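Outer membrane protein Omp121 (Bacteroides thetaiotaomicron, PDB 5FQ8) is a TonB-dependent receptor of the outer membrane that probably imports a substrate through its plugged beta-barrel in an energy-dependent manner. Local coordinates at residues B[395-400]-B[465-470]; B[408-413]-B[449-454]; B[823-828]-B[901-906]. All blocks are in the same frame, centred on the assembly; numbering follows the deposited sequence.

Contact 1: residues B[395-400]-B[465-470]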
ATOM      1  N   LEU B 395     -20.206  24.619  51.816  1.00 43.79           N
ATOM      2  CA  LEU B 395     -20.818  24.189  53.078  1.00 44.56           C
ATOM      3  C   LEU B 395     -19.801  23.550  54.022  1.00 44.45           C
ATOM      4  O   LEU B 395     -19.999  22.449  54.539  1.00 44.44           O
ATOM      5  CB  LEU B 395     -21.991  23.246  52.825  1.00 44.58           C
ATOM      6  CG  LEU B 395     -23.102  23.882  51.999  1.00 44.83           C
ATOM      7  CD1 LEU B 395     -24.142  22.856  51.619  1.00 44.73           C
ATOM      8  CD2 LEU B 395     -23.733  25.011  52.779  1.00 46.43           C
ATOM      9  N   LYS B 396     -18.693  24.258  54.232  1.00 44.39           N
ATOM     10  CA  LYS B 396     -17.734  23.943  55.284  1.00 46.67           C
ATOM     11  C   LYS B 396     -16.959  22.668  54.997  1.00 46.49           C
ATOM     12  O   LYS B 396     -15.725  22.679  55.001  1.00 49.92           O
ATOM     13  CB  LYS B 396     -18.448  23.836  56.640  1.00 54.57           C
ATOM     14  CG  LYS B 396     -17.546  23.959  57.866  1.00 58.95           C
ATOM     15  CD  LYS B 396     -17.180  25.410  58.162  1.00 57.94           C
ATOM     16  CE  LYS B 396     -16.362  25.528  59.436  1.00 60.04           C
ATOM     17  NZ  LYS B 396     -17.102  24.975  60.604  1.00 62.78           N
ATOM     18  N   TYR B 397     -17.658  21.567  54.743  1.00 46.17           N
ATOM     19  CA  TYR B 397     -17.023  20.259  54.732  1.00 53.89           C
ATOM     20  C   TYR B 397     -17.057  19.535  53.388  1.00 51.85           C
ATOM     21  O   TYR B 397     -16.555  18.409  53.309  1.00 52.52           O
ATOM     22  CB  TYR B 397     -17.669  19.358  55.793  1.00 62.71           C
ATOM     23  CG  TYR B 397     -17.837  19.990  57.156  1.00 56.00           C
ATOM     24  CD1 TYR B 397     -16.759  20.123  58.024  1.00 61.11           C
ATOM     25  CD2 TYR B 397     -19.081  20.437  57.582  1.00 58.73           C
ATOM     26  CE1 TYR B 397     -16.914  20.696  59.271  1.00 62.01           C
ATOM     27  CE2 TYR B 397     -19.248  21.005  58.821  1.00 60.86           C
ATOM     28  CZ  TYR B 397     -18.165  21.132  59.662  1.00 60.93           C
ATOM     29  OH  TYR B 397     -18.342  21.707  60.899  1.00 60.46           O
ATOM     30  N   PHE B 398     -17.622  20.125  52.338  1.00 46.78           N
ATOM     31  CA  PHE B 398     -17.721  19.467  51.042  1.00 43.12           C
ATOM     32  C   PHE B 398     -16.848  20.150  49.997  1.00 40.31           C
ATOM     33  O   PHE B 398     -16.443  21.305  50.142  1.00 44.48           O
ATOM     34  CB  PHE B 398     -19.157  19.454  50.525  1.00 41.01           C
ATOM     35  CG  PHE B 398     -20.133  18.793  51.438  1.00 41.68           C
ATOM     36  CD1 PHE B 398     -20.315  17.427  51.404  1.00 41.36           C
ATOM     37  CD2 PHE B 398     -20.901  19.544  52.305  1.00 42.67           C
ATOM     38  CE1 PHE B 398     -21.228  16.823  52.232  1.00 42.02           C
ATOM     39  CE2 PHE B 398     -21.820  18.943  53.128  1.00 43.32           C
ATOM     40  CZ  PHE B 398     -21.983  17.582  53.093  1.00 43.00           C
ATOM     41  N   LYS B 399     -16.600  19.419  48.917  1.00 39.25           N
ATOM     42  CA  LYS B 399     -15.760  19.894  47.825  1.00 38.58           C
ATOM     43  C   LYS B 399     -16.203  19.172  46.563  1.00 37.93           C
ATOM     44  O   LYS B 399     -16.202  17.941  46.532  1.00 37.56           O
ATOM     45  CB  LYS B 399     -14.279  19.628  48.119  1.00 38.15           C
ATOM     46  CG  LYS B 399     -13.314  20.050  47.021  1.00 37.47           C
ATOM     47  CD  LYS B 399     -12.007  19.258  47.057  1.00 36.85           C
ATOM     48  CE  LYS B 399     -10.999  19.854  48.010  1.00 38.12           C
ATOM     49  NZ  LYS B 399      -9.689  19.169  47.907  1.00 36.58           N
ATOM     50  N   PHE B 400     -16.609  19.923  45.542  1.00 37.83           N
ATOM     51  CA  PHE B 400     -16.925  19.343  44.246  1.00 37.20           C
ATOM     52  C   PHE B 400     -15.697  19.378  43.350  1.00 36.42           C
ATOM     53  O   PHE B 400     -14.971  20.371  43.316  1.00 36.47           O
ATOM     54  CB  PHE B 400     -18.076  20.091  43.570  1.00 37.56           C
ATOM     55  CG  PHE B 400     -18.316  19.664  42.159  1.00 36.94           C
ATOM     56  CD1 PHE B 400     -17.592  20.204  41.121  1.00 36.44           C
ATOM     57  CD2 PHE B 400     -19.263  18.710  41.870  1.00 36.89           C
ATOM     58  CE1 PHE B 400     -17.800  19.798  39.835  1.00 35.90           C
ATOM     59  CE2 PHE B 400     -19.480  18.307  40.575  1.00 36.35           C
ATOM     60  CZ  PHE B 400     -18.749  18.850  39.560  1.00 35.86           C
ATOM     61  N   PHE B 465     -16.422  14.743  51.180  1.00 50.41           N
ATOM     62  CA  PHE B 465     -16.981  15.207  52.444  1.00 40.08           C
ATOM     63  C   PHE B 465     -15.996  14.882  53.549  1.00 40.26           C
ATOM     64  O   PHE B 465     -15.674  13.715  53.754  1.00 40.00           O
ATOM     65  CB  PHE B 465     -18.330  14.547  52.701  1.00 40.57           C
ATOM     66  CG  PHE B 465     -18.866  14.777  54.065  1.00 41.59           C
ATOM     67  CD1 PHE B 465     -19.001  16.052  54.563  1.00 42.22           C
ATOM     68  CD2 PHE B 465     -19.272  13.713  54.841  1.00 43.72           C
ATOM     69  CE1 PHE B 465     -19.520  16.265  55.821  1.00 43.99           C
ATOM     70  CE2 PHE B 465     -19.788  13.915  56.099  1.00 47.41           C
ATOM     71  CZ  PHE B 465     -19.913  15.195  56.592  1.00 46.94           C
ATOM     72  N   ASN B 466     -15.523  15.901  54.262  1.00 40.74           N
ATOM     73  CA  ASN B 466     -14.495  15.712  55.283  1.00 40.93           C
ATOM     74  C   ASN B 466     -14.855  16.505  56.531  1.00 41.97           C
ATOM     75  O   ASN B 466     -14.851  17.739  56.507  1.00 42.28           O
ATOM     76  CB  ASN B 466     -13.123  16.124  54.759  1.00 53.61           C
ATOM     77  CG  ASN B 466     -12.003  15.672  55.661  1.00 47.11           C
ATOM     78  OD1 ASN B 466     -12.160  15.619  56.873  1.00 52.73           O
ATOM     79  ND2 ASN B 466     -10.864  15.335  55.074  1.00 43.99           N
ATOM     80  N   MET B 467     -15.122  15.799  57.632  1.00 42.55           N
ATOM     81  CA  MET B 467     -15.567  16.456  58.845  1.00 45.76           C
ATOM     82  C   MET B 467     -15.081  15.744  60.099  1.00 48.13           C
ATOM     83  O   MET B 467     -15.356  14.545  60.254  1.00 48.66           O
ATOM     84  CB  MET B 467     -17.086  16.537  58.875  1.00 44.20           C
ATOM     85  CG  MET B 467     -17.629  16.908  60.226  1.00 45.35           C
ATOM     86  SD  MET B 467     -19.314  16.361  60.452  1.00 51.22           S
ATOM     87  CE  MET B 467     -20.218  17.676  59.676  1.00 51.92           C
ATOM     88  N   PRO B 468     -14.397  16.440  61.006  1.00 49.64           N
ATOM     89  CA  PRO B 468     -14.003  15.819  62.273  1.00 47.80           C
ATOM     90  C   PRO B 468     -15.115  15.851  63.299  1.00 51.63           C
ATOM     91  O   PRO B 468     -15.845  16.833  63.416  1.00 51.84           O
ATOM     92  CB  PRO B 468     -12.825  16.687  62.728  1.00 54.15           C
ATOM     93  CG  PRO B 468     -13.092  18.008  62.131  1.00 45.31           C
ATOM     94  CD  PRO B 468     -13.715  17.730  60.794  1.00 55.30           C
ATOM     95  N   VAL B 469     -15.255  14.751  64.037  1.00 58.60           N
ATOM     96  CA  VAL B 469     -16.144  14.689  65.202  1.00 57.71           C
ATOM     97  C   VAL B 469     -15.396  14.021  66.349  1.00 63.46           C
ATOM     98  O   VAL B 469     -14.694  13.031  66.137  1.00 68.46           O
ATOM     99  CB  VAL B 469     -17.455  13.935  64.895  1.00 54.30           C
ATOM    100  CG1 VAL B 469     -18.101  14.484  63.652  1.00 56.08           C
ATOM    101  CG2 VAL B 469     -17.210  12.453  64.746  1.00 57.76           C
ATOM    102  N   ASN B 470     -15.523  14.583  67.554  1.00 68.29           N
ATOM    103  CA  ASN B 470     -15.029  14.034  68.820  1.00 73.06           C
ATOM    104  C   ASN B 470     -13.828  13.111  68.682  1.00 76.57           C
ATOM    105  O   ASN B 470     -13.911  11.945  69.084  1.00 75.08           O
ATOM    106  CB  ASN B 470     -16.137  13.254  69.540  1.00 70.27           C
ATOM    107  CG  ASN B 470     -17.444  14.002  69.605  1.00 64.95           C
ATOM    108  OD1 ASN B 470     -17.474  15.227  69.673  1.00 66.03           O
ATOM    109  ND2 ASN B 470     -18.544  13.256  69.581  1.00 66.71           N
TER
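Leu395 and Lys396 form the tight turn that leads into strand 398-417: the N-H of Tyr397 reaches back to the carbonyl O of Leu395, a gamma turn centred on Lys396. Lys396 lays its aliphatic chain over one face of the Tyr397 ring, with CG above the ring centre. The opposite face is taken by Met467, whose CE is 3.9 Å from the centroid of the Tyr397 ring in a CH-pi contact offset toward the rim. The thioether bends at chi3 (-84°) to bring this methyl over the ring, and Met467 SD, 4.8 Å from the Tyr397 ring centroid, adds a Met-aromatic contact. The carbonyl O of Tyr397 accepts the N-H of Asn466 at 2.9 Å, in the carbonyl plane and nearly straight. An alanine in place of Tyr397 would probably leave Met467 and the Lys396 chain without the flat surface they pack against.

Phe398 then pairs with Phe465 as an antiparallel non-hydrogen-bonded pair. The two side chains run the same way, their rings nearly parallel (22°) but displaced, so that Phe465 CD1 sits over the Phe398 face, 3.3 Å from Phe398 CE1. Phenylalanine suits both places because flat rings can lie against one another here, and Phe394 adds another beside Phe398.

The gamma turn links strands 376-394 and 398-417 as a hairpin at one end of the beta-barrel, while strand 472-495 pairs with the far edge of 446-469.

Contact 2: residues B[408-413]-B[449-454]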
ATOM      1  N   THR B 408      -4.093  12.249  22.975  1.00 26.01           N
ATOM      2  CA  THR B 408      -4.207  11.900  21.567  1.00 25.77           C
ATOM      3  C   THR B 408      -2.820  11.887  20.946  1.00 25.47           C
ATOM      4  O   THR B 408      -1.954  12.684  21.310  1.00 25.57           O
ATOM      5  CB  THR B 408      -5.134  12.876  20.820  1.00 26.08           C
ATOM      6  OG1 THR B 408      -4.870  12.840  19.416  1.00 25.89           O
ATOM      7  CG2 THR B 408      -4.940  14.283  21.309  1.00 26.45           C
ATOM      8  N   THR B 409      -2.620  10.961  20.013  1.00 25.14           N
ATOM      9  CA  THR B 409      -1.311  10.731  19.431  1.00 24.86           C
ATOM     10  C   THR B 409      -1.465  10.346  17.979  1.00 24.68           C
ATOM     11  O   THR B 409      -2.331   9.546  17.633  1.00 29.30           O
ATOM     12  CB  THR B 409      -0.544   9.607  20.135  1.00 24.73           C
ATOM     13  OG1 THR B 409      -0.651   9.736  21.550  1.00 27.89           O
ATOM     14  CG2 THR B 409       0.908   9.634  19.732  1.00 24.39           C
ATOM     15  N   THR B 410      -0.584  10.883  17.152  1.00 24.64           N
ATOM     16  CA  THR B 410      -0.492  10.550  15.743  1.00 24.49           C
ATOM     17  C   THR B 410       0.936  10.087  15.495  1.00 24.23           C
ATOM     18  O   THR B 410       1.874  10.863  15.643  1.00 29.30           O
ATOM     19  CB  THR B 410      -0.868  11.760  14.879  1.00 24.78           C
ATOM     20  OG1 THR B 410      -2.235  12.115  15.109  1.00 25.05           O
ATOM     21  CG2 THR B 410      -0.664  11.461  13.411  1.00 24.67           C
ATOM     22  N   GLY B 411       1.111   8.820  15.155  1.00 25.06           N
ATOM     23  CA  GLY B 411       2.423   8.272  14.879  1.00 23.71           C
ATOM     24  C   GLY B 411       2.464   7.758  13.459  1.00 23.59           C
ATOM     25  O   GLY B 411       1.450   7.353  12.911  1.00 23.61           O
ATOM     26  N   GLN B 412       3.650   7.782  12.868  1.00 23.51           N
ATOM     27  CA  GLN B 412       3.807   7.475  11.454  1.00 23.47           C
ATOM     28  C   GLN B 412       5.110   6.739  11.208  1.00 31.31           C
ATOM     29  O   GLN B 412       6.180   7.329  11.321  1.00 29.96           O
ATOM     30  CB  GLN B 412       3.762   8.741  10.624  1.00 23.74           C
ATOM     31  CG  GLN B 412       4.051   8.511   9.167  1.00 23.74           C
ATOM     32  CD  GLN B 412       4.070   9.788   8.385  1.00 24.05           C
ATOM     33  OE1 GLN B 412       3.270  10.674   8.618  1.00 24.28           O
ATOM     34  NE2 GLN B 412       5.008   9.902   7.475  1.00 24.10           N
ATOM     35  N   SER B 413       5.015   5.471  10.821  1.00 28.76           N
ATOM     36  CA  SER B 413       6.166   4.622  10.556  1.00 22.92           C
ATOM     37  C   SER B 413       6.555   4.673   9.090  1.00 22.98           C
ATOM     38  O   SER B 413       5.714   4.860   8.222  1.00 23.09           O
ATOM     39  CB  SER B 413       5.853   3.185  10.947  1.00 22.72           C
ATOM     40  OG  SER B 413       5.089   3.136  12.134  1.00 29.59           O
ATOM     41  N   GLU B 449       4.352   2.363   4.933  1.00 23.10           N
ATOM     42  CA  GLU B 449       4.098   3.524   5.760  1.00 23.17           C
ATOM     43  C   GLU B 449       2.819   3.257   6.522  1.00 23.15           C
ATOM     44  O   GLU B 449       1.887   2.672   5.980  1.00 23.20           O
ATOM     45  CB  GLU B 449       3.973   4.799   4.923  1.00 23.45           C
ATOM     46  CG  GLU B 449       3.495   5.993   5.708  1.00 23.58           C
ATOM     47  CD  GLU B 449       3.383   7.228   4.875  1.00 23.89           C
ATOM     48  OE1 GLU B 449       4.370   7.579   4.215  1.00 23.98           O
ATOM     49  OE2 GLU B 449       2.305   7.838   4.859  1.00 24.08           O
ATOM     50  N   GLN B 450       2.792   3.649   7.782  1.00 23.10           N
ATOM     51  CA  GLN B 450       1.608   3.477   8.605  1.00 23.13           C
ATOM     52  C   GLN B 450       1.410   4.728   9.437  1.00 23.27           C
ATOM     53  O   GLN B 450       2.378   5.323   9.895  1.00 23.26           O
ATOM     54  CB  GLN B 450       1.739   2.248   9.496  1.00 22.92           C
ATOM     55  CG  GLN B 450       0.514   1.971  10.303  1.00 22.98           C
ATOM     56  CD  GLN B 450       0.750   0.929  11.356  1.00 22.83           C
ATOM     57  OE1 GLN B 450       1.683   0.143  11.257  1.00 26.78           O
ATOM     58  NE2 GLN B 450      -0.086   0.918  12.382  1.00 22.92           N
ATOM     59  N   ILE B 451       0.167   5.137   9.607  1.00 23.45           N
ATOM     60  CA  ILE B 451      -0.159   6.299  10.413  1.00 28.75           C
ATOM     61  C   ILE B 451      -1.126   5.820  11.468  1.00 29.64           C
ATOM     62  O   ILE B 451      -2.229   5.378  11.145  1.00 31.39           O
ATOM     63  CB  ILE B 451      -0.753   7.444   9.582  1.00 26.49           C
ATOM     64  CG1 ILE B 451       0.322   8.118   8.758  1.00 23.98           C
ATOM     65  CG2 ILE B 451      -1.392   8.473  10.464  1.00 24.17           C
ATOM     66  CD1 ILE B 451      -0.148   9.339   8.153  1.00 24.31           C
ATOM     67  N   THR B 452      -0.714   5.873  12.722  1.00 23.59           N
ATOM     68  CA  THR B 452      -1.579   5.453  13.805  1.00 23.65           C
ATOM     69  C   THR B 452      -2.185   6.677  14.450  1.00 23.93           C
ATOM     70  O   THR B 452      -1.571   7.739  14.474  1.00 24.03           O
ATOM     71  CB  THR B 452      -0.827   4.626  14.846  1.00 23.46           C
ATOM     72  OG1 THR B 452       0.151   3.804  14.211  1.00 27.82           O
ATOM     73  CG2 THR B 452      -1.795   3.748  15.581  1.00 23.50           C
ATOM     74  N   ARG B 453      -3.406   6.533  14.936  1.00 24.11           N
ATOM     75  CA  ARG B 453      -4.096   7.600  15.637  1.00 24.42           C
ATOM     76  C   ARG B 453      -4.699   6.995  16.885  1.00 24.48           C
ATOM     77  O   ARG B 453      -5.557   6.113  16.790  1.00 42.90           O
ATOM     78  CB  ARG B 453      -5.175   8.238  14.772  1.00 24.69           C
ATOM     79  CG  ARG B 453      -4.676   9.089  13.641  1.00 24.74           C
ATOM     80  CD  ARG B 453      -5.846   9.735  12.938  1.00 25.08           C
ATOM     81  NE  ARG B 453      -6.659  10.587  13.800  1.00 25.42           N
ATOM     82  CZ  ARG B 453      -7.972  10.723  13.662  1.00 25.71           C
ATOM     83  NH1 ARG B 453      -8.598  10.035  12.724  1.00 25.70           N
ATOM     84  NH2 ARG B 453      -8.656  11.517  14.461  1.00 26.05           N
ATOM     85  N   ARG B 454      -4.238   7.451  18.044  1.00 24.69           N
ATOM     86  CA  ARG B 454      -4.710   7.001  19.341  1.00 24.67           C
ATOM     87  C   ARG B 454      -5.434   8.128  20.043  1.00 25.06           C
ATOM     88  O   ARG B 454      -5.076   9.291  19.892  1.00 25.19           O
ATOM     89  CB  ARG B 454      -3.555   6.555  20.220  1.00 40.68           C
ATOM     90  CG  ARG B 454      -3.179   5.137  20.049  1.00 27.20           C
ATOM     91  CD  ARG B 454      -1.983   4.778  20.871  1.00 24.05           C
ATOM     92  NE  ARG B 454      -1.378   3.574  20.333  1.00 23.76           N
ATOM     93  CZ  ARG B 454      -1.903   2.361  20.458  1.00 23.72           C
ATOM     94  NH1 ARG B 454      -3.040   2.189  21.114  1.00 23.95           N
ATOM     95  NH2 ARG B 454      -1.282   1.323  19.929  1.00 23.48           N
TER
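Arg454, Ser413 and Gln412 lose the most surface here, and between them they show the two faces of a regular antiparallel ladder. Arg454 closes one end. Its backbone N gives a nearly straight bond of 2.9 Å to Thr409 O in the carbonyl plane, while Thr409 N returns one of 3.0 Å to Arg454 O from above that carbonyl plane. The two CB atoms of Thr409 and Arg454 are 4.3 Å apart, but the extended arginine then leads away from the strand pair toward the loop residues Asn110 and Ser112 in the plug domain. A long, polar chain suits a face turned to the barrel interior.

Ser413 does the same work at the other end: its backbone N meets Gln450 O at 2.8 Å in the carbonyl plane, and Gln450 N reaches Ser413 O at 3.2 Å from above it. Ser413 OG stands anti to the carbonyl carbon, on the face of Gln450, and so small a side chain fits against Tyr379. Between these ends Gly411 pairs with Thr452 by two backbone bonds, so this inward face carries only the threonine side chain at that rung.

Gln412 points to the other face, shared with Thr410, Ile451 and Arg453. CG stands anti to the backbone N (chi1 174°), and the extended chain runs alongside Ile451, with Gln412 CG 3.8 Å from Ile451 CG1. An amide with a long aliphatic stem fits here because its tip is claimed twice: OE1 by Arg453 of the second subunit and NE2 by Asp414. Arg453 likewise bridges to Glu380 of the second subunit, making this face part of the dimer interface.

Strands 376-394 and 472-495 continue the barrel wall beside 398-417 and 446-469 respectively.

Contact 3: residues B[823-828]-B[901-906]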
ATOM      1  N   ILE B 823      20.168  -6.713  41.612  1.00 28.16           N
ATOM      2  CA  ILE B 823      20.482  -8.125  41.754  1.00 28.30           C
ATOM      3  C   ILE B 823      19.224  -8.935  41.522  1.00 28.12           C
ATOM      4  O   ILE B 823      18.293  -8.887  42.331  1.00 28.35           O
ATOM      5  CB  ILE B 823      21.088  -8.458  43.117  1.00 28.92           C
ATOM      6  CG1 ILE B 823      22.429  -7.765  43.266  1.00 29.12           C
ATOM      7  CG2 ILE B 823      21.281  -9.941  43.237  1.00 29.09           C
ATOM      8  CD1 ILE B 823      22.335  -6.485  43.989  1.00 29.36           C
ATOM      9  N   ARG B 824      19.200  -9.684  40.429  1.00 27.76           N
ATOM     10  CA  ARG B 824      18.062 -10.508  40.056  1.00 27.58           C
ATOM     11  C   ARG B 824      18.600 -11.887  39.753  1.00 27.64           C
ATOM     12  O   ARG B 824      19.534 -12.021  38.957  1.00 27.46           O
ATOM     13  CB  ARG B 824      17.327  -9.947  38.838  1.00 27.05           C
ATOM     14  CG  ARG B 824      17.198  -8.440  38.837  1.00 26.94           C
ATOM     15  CD  ARG B 824      16.355  -7.939  37.712  1.00 26.48           C
ATOM     16  NE  ARG B 824      16.228  -6.505  37.828  1.00 26.46           N
ATOM     17  CZ  ARG B 824      15.456  -5.756  37.065  1.00 30.70           C
ATOM     18  NH1 ARG B 824      14.724  -6.309  36.116  1.00 27.33           N
ATOM     19  NH2 ARG B 824      15.419  -4.452  37.263  1.00 34.92           N
ATOM     20  N   GLN B 825      18.017 -12.898  40.384  1.00 27.93           N
ATOM     21  CA  GLN B 825      18.560 -14.241  40.351  1.00 28.13           C
ATOM     22  C   GLN B 825      17.461 -15.224  40.019  1.00 28.06           C
ATOM     23  O   GLN B 825      16.410 -15.228  40.667  1.00 28.24           O
ATOM     24  CB  GLN B 825      19.199 -14.611  41.692  1.00 35.79           C
ATOM     25  CG  GLN B 825      20.461 -13.850  42.000  1.00 35.46           C
ATOM     26  CD  GLN B 825      21.658 -14.364  41.227  1.00 36.26           C
ATOM     27  OE1 GLN B 825      21.691 -15.527  40.829  1.00 37.49           O
ATOM     28  NE2 GLN B 825      22.652 -13.497  41.010  1.00 28.74           N
ATOM     29  N   GLY B 826      17.713 -16.061  39.030  1.00 27.85           N
ATOM     30  CA  GLY B 826      16.812 -17.148  38.735  1.00 27.86           C
ATOM     31  C   GLY B 826      16.032 -16.928  37.450  1.00 27.33           C
ATOM     32  O   GLY B 826      15.796 -15.802  37.007  1.00 30.49           O
ATOM     33  N   GLY B 827      15.627 -18.038  36.853  1.00 27.31           N
ATOM     34  CA  GLY B 827      14.870 -18.008  35.628  1.00 26.88           C
ATOM     35  C   GLY B 827      15.739 -18.207  34.407  1.00 26.58           C
ATOM     36  O   GLY B 827      16.955 -18.390  34.478  1.00 26.71           O
ATOM     37  N   VAL B 828      15.090 -18.142  33.248  1.00 26.20           N
ATOM     38  CA  VAL B 828      15.730 -18.508  31.996  1.00 25.96           C
ATOM     39  C   VAL B 828      15.075 -17.738  30.863  1.00 25.49           C
ATOM     40  O   VAL B 828      13.934 -17.303  30.964  1.00 25.40           O
ATOM     41  CB  VAL B 828      15.651 -20.041  31.793  1.00 49.39           C
ATOM     42  CG1 VAL B 828      14.270 -20.457  31.406  1.00 26.13           C
ATOM     43  CG2 VAL B 828      16.652 -20.505  30.791  1.00 33.22           C
ATOM     44  N   ASP B 901      20.504 -18.568  31.477  1.00 30.28           N
ATOM     45  CA  ASP B 901      20.178 -18.087  32.812  1.00 31.35           C
ATOM     46  C   ASP B 901      19.969 -16.576  32.818  1.00 26.19           C
ATOM     47  O   ASP B 901      20.796 -15.817  32.314  1.00 26.04           O
ATOM     48  CB  ASP B 901      21.300 -18.482  33.774  1.00 34.18           C
ATOM     49  CG  ASP B 901      20.902 -18.379  35.233  1.00 33.79           C
ATOM     50  OD1 ASP B 901      20.130 -17.475  35.602  1.00 34.07           O
ATOM     51  OD2 ASP B 901      21.388 -19.209  36.022  1.00 27.76           O
ATOM     52  N   LYS B 902      18.868 -16.150  33.428  1.00 26.18           N
ATOM     53  CA  LYS B 902      18.431 -14.763  33.485  1.00 25.96           C
ATOM     54  C   LYS B 902      19.166 -13.958  34.547  1.00 26.23           C
ATOM     55  O   LYS B 902      19.058 -12.732  34.556  1.00 26.08           O
ATOM     56  CB  LYS B 902      16.927 -14.732  33.765  1.00 25.91           C
ATOM     57  CG  LYS B 902      16.068 -13.952  32.807  1.00 25.49           C
ATOM     58  CD  LYS B 902      14.598 -14.147  33.143  1.00 25.53           C
ATOM     59  CE  LYS B 902      13.735 -12.938  32.765  1.00 26.63           C
ATOM     60  NZ  LYS B 902      14.049 -12.414  31.408  1.00 29.96           N
ATOM     61  N   SER B 903      19.929 -14.617  35.407  1.00 28.82           N
ATOM     62  CA  SER B 903      20.435 -14.001  36.621  1.00 27.00           C
ATOM     63  C   SER B 903      21.548 -13.020  36.312  1.00 26.92           C
ATOM     64  O   SER B 903      22.340 -13.227  35.391  1.00 29.27           O
ATOM     65  CB  SER B 903      20.936 -15.084  37.573  1.00 27.51           C
ATOM     66  OG  SER B 903      19.881 -15.938  37.971  1.00 27.65           O
ATOM     67  N   TYR B 904      21.593 -11.933  37.084  1.00 27.06           N
ATOM     68  CA  TYR B 904      22.685 -10.975  36.969  1.00 30.77           C
ATOM     69  C   TYR B 904      22.774 -10.113  38.222  1.00 32.61           C
ATOM     70  O   TYR B 904      21.805  -9.955  38.966  1.00 28.77           O
ATOM     71  CB  TYR B 904      22.554 -10.093  35.712  1.00 31.78           C
ATOM     72  CG  TYR B 904      21.341  -9.168  35.636  1.00 29.37           C
ATOM     73  CD1 TYR B 904      21.318  -7.957  36.316  1.00 26.90           C
ATOM     74  CD2 TYR B 904      20.245  -9.491  34.839  1.00 26.02           C
ATOM     75  CE1 TYR B 904      20.232  -7.118  36.234  1.00 26.33           C
ATOM     76  CE2 TYR B 904      19.160  -8.658  34.752  1.00 25.83           C
ATOM     77  CZ  TYR B 904      19.156  -7.467  35.449  1.00 25.98           C
ATOM     78  OH  TYR B 904      18.074  -6.630  35.359  1.00 25.83           O
ATOM     79  N   VAL B 905      23.977  -9.595  38.460  1.00 27.68           N
ATOM     80  CA  VAL B 905      24.211  -8.482  39.372  1.00 27.97           C
ATOM     81  C   VAL B 905      24.665  -7.316  38.517  1.00 27.71           C
ATOM     82  O   VAL B 905      25.525  -7.481  37.651  1.00 27.58           O
ATOM     83  CB  VAL B 905      25.266  -8.780  40.457  1.00 28.55           C
ATOM     84  CG1 VAL B 905      25.425  -7.579  41.329  1.00 28.84           C
ATOM     85  CG2 VAL B 905      24.883  -9.975  41.310  1.00 28.87           C
ATOM     86  N   LYS B 906      24.098  -6.142  38.756  1.00 27.66           N
ATOM     87  CA  LYS B 906      24.396  -4.999  37.910  1.00 27.43           C
ATOM     88  C   LYS B 906      24.737  -3.766  38.732  1.00 33.22           C
ATOM     89  O   LYS B 906      24.001  -3.403  39.651  1.00 44.32           O
ATOM     90  CB  LYS B 906      23.220  -4.702  36.985  1.00 26.94           C
ATOM     91  CG  LYS B 906      23.644  -4.262  35.622  1.00 26.60           C
ATOM     92  CD  LYS B 906      22.460  -4.004  34.745  1.00 26.16           C
ATOM     93  CE  LYS B 906      22.136  -5.183  33.891  1.00 25.87           C
ATOM     94  NZ  LYS B 906      20.941  -4.872  33.094  1.00 25.49           N
TER
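Backbone hydrogen bonds define two short ladders. In the first, Arg824 and Tyr904 form a hydrogen-bonded antiparallel pair: Arg824 N to Tyr904 O is 3.0 Å, Tyr904 N to Arg824 O is 2.8 Å, and both donors lie nearly along the C=O axes. In the second, Val828 faces Asp901 as a non-hydrogen-bonded pair, and Lys902 N bonds to Gly827 O at 3.1 Å from well above the carbonyl plane. The register slips by one residue between them. There Gly826 and Gly827 take backbone angles at which a CB would collide with the preceding carbonyl O, so glycine is required at both.

Side-chain hydrogen bonds span that slip. Ser903 OG accepts the N-H of Gly826 at 2.4 Å and donates to Asp901 OD1, whose syn lone pair it uses; the N-H of Ser903 also bonds to OD1, from above the carboxylate plane. A serine fits because its hydroxyl can accept and donate at once.

Two further pairs are packing contacts. Tyr904 CG takes the crowded position between backbone N and carbonyl carbon (chi1 64°), laying a flat phenol along the extended Arg824, guanidinium and ring planes 29° apart. Its OH sits 3.0 Å above one guanidinium face, poorly angled for a hydrogen bond; the guanidinium's polar partners include Ser74 and Ile73 O, in the plug, and Asp822. On the other face of the sheet, Ile823 CG1 meets Val905 CG1 at 3.6 Å, branched aliphatic groups lying side by side.

The Asp901 carboxylate receiving the N-H two residues on is an Asx turn, here set where the pairing of two barrel strands is interrupted.

All three contacts involve antiparallel pairing of barrel strands, contacts 1 and 3 including turn or loop residues. Contacts 1 and 2 join the same two strands, 398-417 and 446-469, with centres about 46 Å apart; contact 2 is nested within the chain loop closed by contact 1, so they mark distant points along one long strand pair. Contact 1 lies by a tight turn, consistent with the periplasmic end, and contact 2 forms part of the dimer interface. Contact 3 follows later in the chain, on strands 815-825 and 899-915. The centres of contacts 2 and 3 are about 37 Å apart. Arg454 and Arg824 each touch the plug, consistent with its contacting the wall at well-separated places.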